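Local coordinates for adenosyl-chloride synthase (Thermotoga maritima, PDB 2ZBV), which binds adenosine and is probably an S-adenosyl-L-methionine hydrolase or SAM-dependent halogenase, at residues 112-115 with 116-119; 124-127 with 128-131. All blocks are in the same frame, centred on the assembly; numbering follows the deposited sequence.

Interaction 1 (112-115 with 116-119); sequences ENRE and LFYK
Leu116 N donates to Asn113 O (3.0 Å) and Phe117 N to Arg114 O (3.2 Å), two successive i to i+3 bonds that wind the chain into a short 3-10 turn. Both donors stand above the plane of the carbonyl they reach, Phe117 N by 66°. A chi1 of -166° turns the Asn113 amide to the side of its own carbonyl, where OD1 accepts from Glu115 N at 3.0 Å, while ND2 is held by Arg147 O. Leu116 crosses this side chain at about a right angle, its CD1 lying 3.7 Å from Asn113 CB and its CG against the amide carbon. The Phe117 ring reaches back to Arg114. Arg114 CA sits almost exactly on the ring normal, 3.8 Å from the centroid of the Phe117 ring, a CH-pi contact over the centre of the face. A bend late in the Arg114 chain brings NH1 to 3.8 Å from Phe117 CE2, which lies over the rim of one guanidinium face; the two planes are steeply inclined, 72° apart. Arg114 NH2 bonds to Lys120 O. Were Phe117 an alanine, Arg114 CA would probably lose the ring face it rests on, and a gap would be likely beside Ile131, which the ring also touches. The arrangement is an Asx turn and a 3-10 turn that share Asn113, set in the surface loop between strand 105-110 and helix 127-140.

Interaction 2 (124-127 with 128-131); sequences FTFH and GRDI. With ADN (adenosine), chain D.
Phe126 O takes two backbone donors at once, Arg129 N at 3.1 Å and Asp130 N at 3.2 Å, at the N-cap of helix 127-140, whose first residues include a wider pi-type turn at 128-131. Asp130 N approaches in the carbonyl plane, Arg129 N from well above it. Ile131 N continues the helical bonding to His127 O. The Phe126 ring, its CG swung opposite the backbone N (chi1 -162°), turns one face to Arg129 CB, which rests over the centre, 3.5 Å from the centroid of the Phe126 ring. On another flank Ile131 CD1 sits over the His127 imidazole, 3.8 Å from the centroid of the His127 ring, the two side chains running side by side. Arg129 grips Asp130 side-on, NE to OD1 at 2.7 Å and NH2 to OD2 at 3.2 Å. Asp56 of the second subunit pairs with Arg129 NH1, and Ser123 OG bonds to Asp130 OD2. Just before the cap, Thr125 O accepts from adenosine O5' at 2.7 Å. The chemistry implies that a buried arginine, probably charge-balanced by two carboxylates, probably helps tie the helix start to the second subunit, while Thr125 O presents an acceptor to the nucleoside.

Interactions 1 and 2 show how one connection between a strand and a helix can be built from two local turns in series, their centres 11 Å apart. The chain leaves 112-119 and returns to it at the helix start: Tyr118 N lies 3.0 Å from Asp130 O, a probable hydrogen bond, and Phe117 CE1 packs 3.6 Å from Ile131 CG2. Lys119 NZ and Arg129 NH2 are also close, at 3.4 Å, like charges with the Asp130 carboxylate nearby. Only interaction 2 reaches the adenosine directly; the Phe117 side chain remains about 14 Å from the ligand. Segment 116-119 packs on the helix whose N-terminal end adjoins the pocket, with Tyr118 and Lys119 also touching Asp130.

Interaction 1 (112-115 with 116-119)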
# COMPACT_ATOMS: atom_id res chain seq x y z
N GLU A 112 15.55 -26.06 -8.95
CA GLU A 112 16.85 -26.33 -9.56
C GLU A 112 16.89 -25.97 -11.03
O GLU A 112 17.97 -25.78 -11.60
CB GLU A 112 17.20 -27.81 -9.40
CG GLU A 112 17.17 -28.31 -7.96
CD GLU A 112 17.41 -29.80 -7.87
OE1 GLU A 112 16.64 -30.57 -8.50
OE2 GLU A 112 18.36 -30.22 -7.18
N ASN A 113 15.72 -25.89 -11.66
CA ASN A 113 15.65 -25.57 -13.08
C ASN A 113 16.02 -24.12 -13.34
O ASN A 113 15.16 -23.24 -13.31
CB ASN A 113 14.24 -25.83 -13.62
CG ASN A 113 14.19 -25.82 -15.13
OD1 ASN A 113 15.05 -25.23 -15.79
ND2 ASN A 113 13.18 -26.48 -15.69
N ARG A 114 17.30 -23.87 -13.61
CA ARG A 114 17.79 -22.52 -13.85
C ARG A 114 17.12 -21.83 -15.04
O ARG A 114 17.21 -20.61 -15.18
CB ARG A 114 19.30 -22.55 -14.06
CG ARG A 114 20.07 -23.16 -12.90
CD ARG A 114 21.58 -23.04 -13.10
NE ARG A 114 22.06 -21.69 -12.85
CZ ARG A 114 22.16 -21.14 -11.64
NH1 ARG A 114 21.80 -21.84 -10.57
NH2 ARG A 114 22.61 -19.90 -11.50
N GLU A 115 16.45 -22.60 -15.89
CA GLU A 115 15.79 -22.03 -17.06
C GLU A 115 14.54 -21.22 -16.69
O GLU A 115 14.00 -20.48 -17.52
CB GLU A 115 15.42 -23.14 -18.05
CG GLU A 115 16.64 -23.87 -18.60
CD GLU A 115 17.63 -22.93 -19.25
OE1 GLU A 115 17.26 -22.27 -20.24
OE2 GLU A 115 18.78 -22.83 -18.76
N LEU A 116 14.09 -21.36 -15.45
CA LEU A 116 12.91 -20.66 -14.97
C LEU A 116 13.26 -19.30 -14.36
O LEU A 116 12.38 -18.47 -14.11
CB LEU A 116 12.19 -21.52 -13.93
CG LEU A 116 11.80 -22.92 -14.41
CD1 LEU A 116 11.21 -23.71 -13.24
CD2 LEU A 116 10.80 -22.82 -15.56
N PHE A 117 14.55 -19.07 -14.14
CA PHE A 117 15.02 -17.83 -13.52
C PHE A 117 14.86 -16.60 -14.40
O PHE A 117 14.75 -16.71 -15.62
CB PHE A 117 16.50 -17.95 -13.12
CG PHE A 117 16.77 -19.04 -12.10
CD1 PHE A 117 15.74 -19.82 -11.59
CD2 PHE A 117 18.06 -19.26 -11.64
CE1 PHE A 117 15.98 -20.80 -10.64
CE2 PHE A 117 18.32 -20.24 -10.69
CZ PHE A 117 17.28 -21.01 -10.18
N TYR A 118 14.84 -15.43 -13.77
CA TYR A 118 14.71 -14.16 -14.47
C TYR A 118 16.08 -13.80 -15.05
O TYR A 118 16.18 -13.17 -16.10
CB TYR A 118 14.21 -13.08 -13.49
CG TYR A 118 14.43 -11.64 -13.90
CD1 TYR A 118 13.94 -11.14 -15.11
CD2 TYR A 118 15.10 -10.76 -13.04
CE1 TYR A 118 14.12 -9.78 -15.45
CE2 TYR A 118 15.28 -9.42 -13.37
CZ TYR A 118 14.78 -8.93 -14.57
OH TYR A 118 14.96 -7.60 -14.88
N LYS A 119 17.14 -14.21 -14.36
CA LYS A 119 18.50 -13.95 -14.83
C LYS A 119 19.38 -15.18 -14.69
O LYS A 119 19.22 -15.98 -13.78
CB LYS A 119 19.12 -12.78 -14.07
CG LYS A 119 18.48 -11.45 -14.43
CD LYS A 119 19.34 -10.26 -14.05
CE LYS A 119 19.44 -10.08 -12.55
NZ LYS A 119 20.00 -8.74 -12.26

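Interaction 2 (124-127 with 128-131)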
# COMPACT_ATOMS: atom_id res chain seq x y z
N PHE A 124 22.80 -11.97 -5.33
CA PHE A 124 23.02 -12.74 -4.12
C PHE A 124 21.97 -12.50 -3.06
O PHE A 124 21.68 -13.38 -2.26
CB PHE A 124 24.39 -12.42 -3.50
CG PHE A 124 25.55 -12.65 -4.42
CD1 PHE A 124 25.72 -13.89 -5.04
CD2 PHE A 124 26.47 -11.64 -4.66
CE1 PHE A 124 26.81 -14.11 -5.89
CE2 PHE A 124 27.56 -11.85 -5.50
CZ PHE A 124 27.73 -13.09 -6.12
N THR A 125 21.39 -11.30 -3.04
CA THR A 125 20.43 -10.98 -2.00
C THR A 125 18.99 -10.64 -2.40
O THR A 125 18.24 -10.10 -1.59
CB THR A 125 20.98 -9.83 -1.11
OG1 THR A 125 21.22 -8.67 -1.92
CG2 THR A 125 22.30 -10.26 -0.47
N PHE A 126 18.60 -10.95 -3.63
CA PHE A 126 17.22 -10.68 -4.07
C PHE A 126 16.66 -11.83 -4.90
O PHE A 126 16.22 -11.64 -6.04
CB PHE A 126 17.16 -9.37 -4.87
CG PHE A 126 15.76 -8.78 -4.98
CD1 PHE A 126 14.71 -9.28 -4.22
CD2 PHE A 126 15.52 -7.71 -5.83
CE1 PHE A 126 13.42 -8.72 -4.31
CE2 PHE A 126 14.24 -7.14 -5.93
CZ PHE A 126 13.19 -7.65 -5.17
N HIS A 127 16.68 -13.03 -4.34
CA HIS A 127 16.16 -14.20 -5.03
C HIS A 127 14.65 -14.02 -5.25
O HIS A 127 14.07 -14.62 -6.15
CB HIS A 127 16.42 -15.47 -4.21
CG HIS A 127 17.86 -15.91 -4.22
ND1 HIS A 127 18.85 -15.19 -4.84
CD2 HIS A 127 18.46 -17.00 -3.68
CE1 HIS A 127 20.01 -15.81 -4.68
NE2 HIS A 127 19.80 -16.91 -3.98
N GLY A 128 14.03 -13.16 -4.44
CA GLY A 128 12.61 -12.90 -4.61
C GLY A 128 12.30 -12.45 -6.03
O GLY A 128 11.28 -12.84 -6.60
N ARG A 129 13.18 -11.64 -6.61
CA ARG A 129 12.99 -11.14 -7.98
C ARG A 129 13.57 -12.07 -9.05
O ARG A 129 12.95 -12.30 -10.10
CB ARG A 129 13.66 -9.77 -8.15
CG ARG A 129 13.71 -9.26 -9.60
CD ARG A 129 14.71 -8.12 -9.79
NE ARG A 129 16.09 -8.57 -9.63
CZ ARG A 129 17.14 -7.77 -9.44
NH1 ARG A 129 16.97 -6.45 -9.39
NH2 ARG A 129 18.35 -8.29 -9.28
N ASP A 130 14.75 -12.61 -8.77
CA ASP A 130 15.46 -13.44 -9.73
C ASP A 130 15.12 -14.92 -9.81
O ASP A 130 15.37 -15.55 -10.84
CB ASP A 130 16.97 -13.30 -9.51
CG ASP A 130 17.42 -11.85 -9.58
OD1 ASP A 130 16.77 -11.07 -10.30
OD2 ASP A 130 18.44 -11.51 -8.93
N ILE A 131 14.55 -15.46 -8.74
CA ILE A 131 14.21 -16.88 -8.71
C ILE A 131 12.76 -17.19 -8.33
O ILE A 131 12.07 -17.90 -9.06
CB ILE A 131 15.14 -17.62 -7.73
CG1 ILE A 131 16.60 -17.43 -8.13
CG2 ILE A 131 14.76 -19.11 -7.69
CD1 ILE A 131 17.61 -18.14 -7.21
O5' ADN D . 15.78 -10.98 -0.92
C5' ADN D . 14.71 -10.43 -0.15
C4' ADN D . 14.92 -10.77 1.33
O4' ADN D . 16.15 -10.19 1.86
C3' ADN D . 13.79 -10.24 2.24
O3' ADN D . 12.76 -11.21 2.38
C2' ADN D . 14.53 -9.92 3.56
O2' ADN D . 14.03 -10.70 4.64
C1' ADN D . 16.00 -10.20 3.29
N9 ADN D . 16.84 -9.16 3.91
C8 ADN D . 16.90 -7.83 3.53
N7 ADN D . 17.73 -7.18 4.29
C5 ADN D . 18.25 -8.03 5.20
C6 ADN D . 19.19 -7.90 6.27
N6 ADN D . 19.78 -6.68 6.55
N1 ADN D . 19.48 -9.00 7.00
C2 ADN D . 18.92 -10.20 6.75
N3 ADN D . 18.04 -10.36 5.75
C4 ADN D . 17.69 -9.32 4.97